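Local coordinates for protein histone-lysine N-methyltransferase SETMAR (Homo sapiens, PDB 3F2K) that fuses a histone methyltransferase to a DNA-binding mariner transposase domain with residual nuclease activity, and acts in DNA double-strand break repair, at residues 34-39 against 126-131; 96-101 against 137-142. One frame throughout, in Å; residues are numbered along the deposited sequence. Where two conformers were deposited one is given.

Interaction 1: residues 34-39 against 126-131. With MG (magnesium ion), chain D.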
loop_
_atom_site.group_PDB
_atom_site.type_symbol
_atom_site.label_atom_id
_atom_site.label_comp_id
_atom_site.label_asym_id
_atom_site.label_seq_id
_atom_site.Cartn_x
_atom_site.Cartn_y
_atom_site.Cartn_z
ATOM N N ILE A 34 6.289 -9.024 3.079
ATOM C CA ILE A 34 5.842 -7.617 2.821
ATOM C C ILE A 34 4.469 -7.311 3.365
ATOM O O ILE A 34 3.536 -8.102 3.166
ATOM C CB ILE A 34 5.867 -7.261 1.298
ATOM C CG1 ILE A 34 7.300 -7.152 0.818
ATOM C CG2 ILE A 34 5.203 -5.806 1.072
ATOM C CD1 ILE A 34 7.479 -7.082 -0.706
ATOM N N VAL A 35 4.368 -6.191 4.078
ATOM C CA VAL A 35 3.119 -5.524 4.403
ATOM C C VAL A 35 3.172 -4.222 3.558
ATOM O O VAL A 35 4.185 -3.584 3.525
ATOM C CB VAL A 35 3.057 -5.136 5.895
ATOM C CG1 VAL A 35 1.843 -4.294 6.141
ATOM C CG2 VAL A 35 2.869 -6.474 6.754
ATOM N N THR A 36 2.075 -3.865 2.929
ATOM C CA THR A 36 2.069 -2.695 2.120
ATOM C C THR A 36 0.798 -1.869 2.292
ATOM O O THR A 36 -0.308 -2.404 2.654
ATOM C CB THR A 36 2.315 -3.099 0.608
ATOM O OG1 THR A 36 2.770 -1.961 -0.143
ATOM C CG2 THR A 36 1.101 -3.763 -0.047
ATOM N N CYS A 37 0.884 -0.595 1.919
ATOM C CA CYS A 37 -0.265 0.279 2.140
ATOM C C CYS A 37 -0.226 1.446 1.209
ATOM O O CYS A 37 0.787 1.662 0.544
ATOM C CB CYS A 37 -0.235 0.799 3.574
ATOM S SG CYS A 37 1.081 1.960 3.910
ATOM N N ASP A 38 -1.331 2.193 1.221
ATOM C CA ASP A 38 -1.436 3.476 0.566
ATOM C C ASP A 38 -2.736 4.120 1.011
ATOM O O ASP A 38 -3.704 3.459 1.469
ATOM C CB ASP A 38 -1.392 3.358 -0.993
ATOM C CG ASP A 38 -0.963 4.688 -1.675
ATOM O OD1 ASP A 38 -0.361 5.536 -0.968
ATOM O OD2 ASP A 38 -1.224 4.831 -2.877
ATOM N N GLU A 39 -2.764 5.407 0.770
ATOM C CA GLU A 39 -3.927 6.267 1.062
ATOM C C GLU A 39 -4.621 6.547 -0.276
ATOM O O GLU A 39 -3.978 6.709 -1.346
ATOM C CB GLU A 39 -3.439 7.572 1.723
ATOM C CG GLU A 39 -2.936 7.454 3.210
ATOM C CD GLU A 39 -1.433 7.067 3.318
ATOM O OE1 GLU A 39 -0.780 6.861 2.288
ATOM O OE2 GLU A 39 -0.930 7.041 4.461
ATOM N N ILE A 126 8.164 -6.455 6.591
ATOM C CA ILE A 126 8.883 -5.438 5.825
ATOM C C ILE A 126 7.820 -4.513 5.259
ATOM O O ILE A 126 6.911 -4.957 4.597
ATOM C CB ILE A 126 9.673 -6.097 4.616
ATOM C CG1 ILE A 126 10.723 -7.114 5.120
ATOM C CG2 ILE A 126 10.335 -4.957 3.739
ATOM C CD1 ILE A 126 11.356 -7.936 3.945
ATOM N N LEU A 127 7.858 -3.229 5.599
ATOM C CA LEU A 127 6.772 -2.357 5.148
ATOM C C LEU A 127 7.182 -1.698 3.830
ATOM O O LEU A 127 8.326 -1.177 3.709
ATOM C CB LEU A 127 6.474 -1.291 6.224
ATOM C CG LEU A 127 5.424 -0.300 5.804
ATOM C CD1 LEU A 127 4.028 -0.982 5.553
ATOM C CD2 LEU A 127 5.305 0.737 6.923
ATOM N N LEU A 128 6.260 -1.744 2.843
ATOM C CA LEU A 128 6.441 -1.025 1.560
ATOM C C LEU A 128 5.370 0.050 1.517
ATOM O O LEU A 128 4.181 -0.224 1.439
ATOM C CB LEU A 128 6.160 -2.020 0.427
ATOM C CG LEU A 128 6.252 -1.536 -1.041
ATOM C CD1 LEU A 128 7.278 -0.548 -1.261
ATOM C CD2 LEU A 128 6.275 -2.880 -1.957
ATOM N N HIS A 129 5.829 1.290 1.575
ATOM C CA HIS A 129 4.948 2.412 1.528
ATOM C C HIS A 129 5.682 3.595 0.860
ATOM O O HIS A 129 6.902 3.617 0.772
ATOM C CB HIS A 129 4.343 2.769 2.937
ATOM C CG HIS A 129 5.279 3.300 3.988
ATOM N ND1 HIS A 129 6.665 3.283 3.944
ATOM C CD2 HIS A 129 4.967 3.814 5.212
ATOM C CE1 HIS A 129 7.148 3.789 5.070
ATOM N NE2 HIS A 129 6.139 4.132 5.841
ATOM N N ASP A 130 4.907 4.563 0.413
ATOM C CA ASP A 130 5.482 5.665 -0.364
ATOM C C ASP A 130 6.027 6.753 0.565
ATOM O O ASP A 130 5.995 6.609 1.803
ATOM C CB ASP A 130 4.503 6.154 -1.466
ATOM C CG ASP A 130 3.253 6.831 -0.926
ATOM O OD1 ASP A 130 3.251 7.357 0.218
ATOM O OD2 ASP A 130 2.240 6.895 -1.695
ATOM N N ASN A 131 6.595 7.800 -0.015
ATOM C CA ASN A 131 7.261 8.798 0.811
ATOM C C ASN A 131 6.395 9.964 1.272
ATOM O O ASN A 131 6.929 11.060 1.532
ATOM C CB ASN A 131 8.481 9.287 0.052
ATOM C CG ASN A 131 8.117 10.248 -1.081
ATOM O OD1 ASN A 131 6.924 10.521 -1.366
ATOM N ND2 ASN A 131 9.138 10.820 -1.690
HETATM MG MG MG D . 0.346 7.518 -1.593
HETATM O O HOH W 1 1.897 4.378 0.476
HETATM O O HOH W 2 0.146 6.862 -3.688
HETATM O O HOH W 3 0.655 8.095 0.465
HETATM O O HOH W 4 -1.584 8.154 -1.437
HETATM O O HOH W 5 0.990 9.499 -2.159
#
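Ile-126 O accepts from Val-35 N at 2.9 Å, opening a short parallel pairing of Ile-34, Val-35 and Thr-36 with Ile-126, Leu-127 and Leu-128. Leu-127 reaches across by CD1, which sits 4.0 Å from Val-35 CG1, where Val-35 also packs against Met-108 and Leu-112 of helix 98-115. Leu-128 N returns a bond to Val-35 O; on the other face its CB meets Ile-34 CG2. Leu-128 O accepts from Thr-36 OG1 at 2.7 Å, the hydroxyl lying anti to the backbone N (chi1 -160°), and weakly from Cys-37 N. These are central strands of the RNase H-like DDE/D transposase fold, with its first acid, Asp-38, inside one and its second, Asp-130, just past the other. At His-129 the strands part, and its CB touches Cys-37 SG in the conformer given. Water 1 bridges the gap, accepting from Asp-130 N and donating to Cys-37 O and Asp-38 OD1. Asp-130 OD2 binds magnesium at 2.0 Å and Asp-38 OD1 at 2.2 Å, their carboxylate planes nearly perpendicular; four waters complete six ligands. Asn-165, by spacing probably the counterpart of the third transposase Asp, donates to Asp-38 OD2, and water 3 donates to Asp-130 OD1 and Glu-39 OE1.

Interaction 2: residues 96-101 against 137-142; sequences ITSEKY and AQPTLQ
Ser-98 and Thr-140, each in the first turn of its helix, meet through their hydroxyls, with Ser-98 OG 2.9 Å from Thr-140 OG1. The polar contacts centre on these two residues. Thr-140 N donates to Ser-98 OG over 3.2 Å at an N-H...O angle of 155°, and Thr-140 OG1 also lies 3.0 Å from Ser-98 O. Both hydroxyls have a further partner in Pro-134 O, so two side-chain oxygens and two carbonyls form a compact cluster. In the conformer given, Ser-98 OG enters it by standing anti to its own backbone N (chi1 -168°). Within 96-101 itself, Thr-97 is the N-cap: its OG1 accepts from Lys-100 N at 3.0 Å. Pro-139, preceded by a cis peptide bond, occupies the N-cap position of the second helix, where Gln-138 OE1 accepts from Gln-142 N.

Packing contacts flank the cluster. Ala-137 CB lies against the CB of Ser-98, and the Pro-139 ring runs roughly at right angles to the Glu-99 side chain, its CD 3.9 Å from Glu-99 CG. Thr-140 OG1 comes to the edge of the Tyr-101 ring, near its plane, and Thr-140 CG2 approaches Tyr-101 CD2 at 3.6 Å.

The contact joins the starts of helices 140-147 and 98-115; Thr-140 also touches Ala-102 and Ile-105 further along the latter, while Tyr-101 stacks on His-135 and reaches Cys-37 and Glu-39 of strand 34-43.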
loop_
_atom_site.group_PDB
_atom_site.type_symbol
_atom_site.label_atom_id
_atom_site.label_comp_id
_atom_site.label_asym_id
_atom_site.label_seq_id
_atom_site.Cartn_x
_atom_site.Cartn_y
_atom_site.Cartn_z
ATOM N N ILE A 96 -4.021 14.211 9.338
ATOM C CA ILE A 96 -3.185 13.265 8.577
ATOM C C ILE A 96 -1.721 13.559 8.971
ATOM O O ILE A 96 -1.028 14.287 8.273
ATOM C CB ILE A 96 -3.379 13.506 7.063
ATOM C CG1 ILE A 96 -4.854 13.382 6.678
ATOM C CG2 ILE A 96 -2.410 12.589 6.213
ATOM C CD1 ILE A 96 -5.128 14.021 5.315
ATOM N N THR A 97 -1.303 13.072 10.144
ATOM C CA THR A 97 -0.008 13.430 10.752
ATOM C C THR A 97 0.811 12.165 10.942
ATOM O O THR A 97 0.237 11.032 10.858
ATOM C CB THR A 97 -0.202 14.060 12.154
ATOM O OG1 THR A 97 -0.882 13.130 13.006
ATOM C CG2 THR A 97 -1.121 15.320 12.094
ATOM N N SER A 98 2.106 12.337 11.201
ATOM C CA SER A 98 2.958 11.188 11.496
ATOM C C SER A 98 2.517 10.564 12.832
ATOM O O SER A 98 2.676 9.349 13.027
ATOM C CB SER A 98 4.444 11.556 11.504
ATOM O OG SER A 98 5.275 10.383 11.521
ATOM N N GLU A 99 1.939 11.393 13.727
ATOM C CA GLU A 99 1.443 10.908 15.013
ATOM C C GLU A 99 0.285 9.930 14.767
ATOM O O GLU A 99 0.226 8.841 15.348
ATOM C CB GLU A 99 1.019 12.065 15.977
ATOM C CG GLU A 99 2.241 12.799 16.537
ATOM C CD GLU A 99 2.722 13.960 15.628
ATOM O OE1 GLU A 99 2.144 14.222 14.532
ATOM O OE2 GLU A 99 3.629 14.679 16.040
ATOM N N LYS A 100 -0.621 10.323 13.905
ATOM C CA LYS A 100 -1.798 9.502 13.575
ATOM C C LYS A 100 -1.310 8.220 12.868
ATOM O O LYS A 100 -1.845 7.151 13.100
ATOM C CB LYS A 100 -2.703 10.320 12.624
ATOM C CG LYS A 100 -3.868 9.546 11.988
ATOM C CD LYS A 100 -4.534 8.778 13.087
ATOM C CE LYS A 100 -6.019 8.856 12.983
ATOM N NZ LYS A 100 -6.496 7.639 12.253
ATOM N N TYR A 101 -0.409 8.388 11.910
ATOM C CA TYR A 101 0.067 7.209 11.113
ATOM C C TYR A 101 0.784 6.228 12.030
ATOM O O TYR A 101 0.593 4.993 11.846
ATOM C CB TYR A 101 0.957 7.666 10.003
ATOM C CG TYR A 101 1.299 6.658 8.966
ATOM C CD1 TYR A 101 0.332 6.250 8.025
ATOM C CD2 TYR A 101 2.596 6.155 8.880
ATOM C CE1 TYR A 101 0.650 5.388 7.008
ATOM C CE2 TYR A 101 2.947 5.227 7.843
ATOM C CZ TYR A 101 1.951 4.873 6.917
ATOM O OH TYR A 101 2.257 3.971 5.885
ATOM N N ALA A 137 8.414 10.503 8.729
ATOM C CA ALA A 137 8.710 11.417 9.840
ATOM C C ALA A 137 8.664 10.625 11.163
ATOM O O ALA A 137 8.308 9.449 11.165
ATOM C CB ALA A 137 7.687 12.516 9.864
ATOM N N GLN A 138 9.110 11.270 12.236
ATOM C CA GLN A 138 8.850 10.783 13.576
ATOM C C GLN A 138 7.409 11.268 13.929
ATOM O O GLN A 138 6.986 12.409 13.525
ATOM C CB GLN A 138 9.901 11.375 14.529
ATOM C CG GLN A 138 11.316 10.872 14.372
ATOM C CD GLN A 138 11.496 9.356 14.562
ATOM O OE1 GLN A 138 10.528 8.618 14.872
ATOM N NE2 GLN A 138 12.774 8.890 14.391
ATOM N N PRO A 139 6.679 10.511 14.745
ATOM C CA PRO A 139 7.179 9.293 15.406
ATOM C C PRO A 139 6.906 7.988 14.698
ATOM O O PRO A 139 7.134 6.929 15.300
ATOM C CB PRO A 139 6.457 9.339 16.777
ATOM C CG PRO A 139 5.079 9.814 16.412
ATOM C CD PRO A 139 5.364 10.913 15.295
ATOM N N THR A 140 6.476 8.069 13.423
ATOM C CA THR A 140 6.366 6.875 12.572
ATOM C C THR A 140 7.662 6.044 12.545
ATOM O O THR A 140 7.599 4.809 12.677
ATOM C CB THR A 140 5.844 7.266 11.159
ATOM O OG1 THR A 140 4.476 7.628 11.308
ATOM C CG2 THR A 140 5.944 6.018 10.151
ATOM N N LEU A 141 8.824 6.669 12.306
ATOM C CA LEU A 141 10.046 5.905 12.211
ATOM C C LEU A 141 10.330 5.131 13.504
ATOM O O LEU A 141 10.642 3.929 13.482
ATOM C CB LEU A 141 11.226 6.833 11.855
ATOM C CG LEU A 141 11.034 7.486 10.441
ATOM C CD1 LEU A 141 12.191 8.352 10.183
ATOM C CD2 LEU A 141 11.002 6.315 9.396
ATOM N N GLN A 142 10.213 5.809 14.633
ATOM C CA GLN A 142 10.396 5.106 15.913
ATOM C C GLN A 142 9.392 3.934 16.133
ATOM O O GLN A 142 9.777 2.899 16.643
ATOM C CB GLN A 142 10.346 6.078 17.072
ATOM C CG GLN A 142 10.870 5.352 18.357
ATOM C CD GLN A 142 10.835 6.225 19.572
ATOM O OE1 GLN A 142 9.759 6.588 20.095
ATOM N NE2 GLN A 142 12.006 6.566 20.043
#

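Tyr-101 connects the two interactions, whose centres are 14 Å apart. From the helix start in interaction 2 its ring extends to interaction 1, where Tyr-101 CE1 lies 3.4 Å from Glu-39 OE2. The side chain remains about 8 Å from the magnesium ion, outside its ligand shell. A second route runs through 133-136, the short helix between Asp-130 and Ala-137, which joins the two contacts: His-135 bonds to Glu-39 OE2 and Asp-130 O, and its ring meets that of His-129. The magnesium site and the paired helix starts are therefore linked by aromatic and polar contacts.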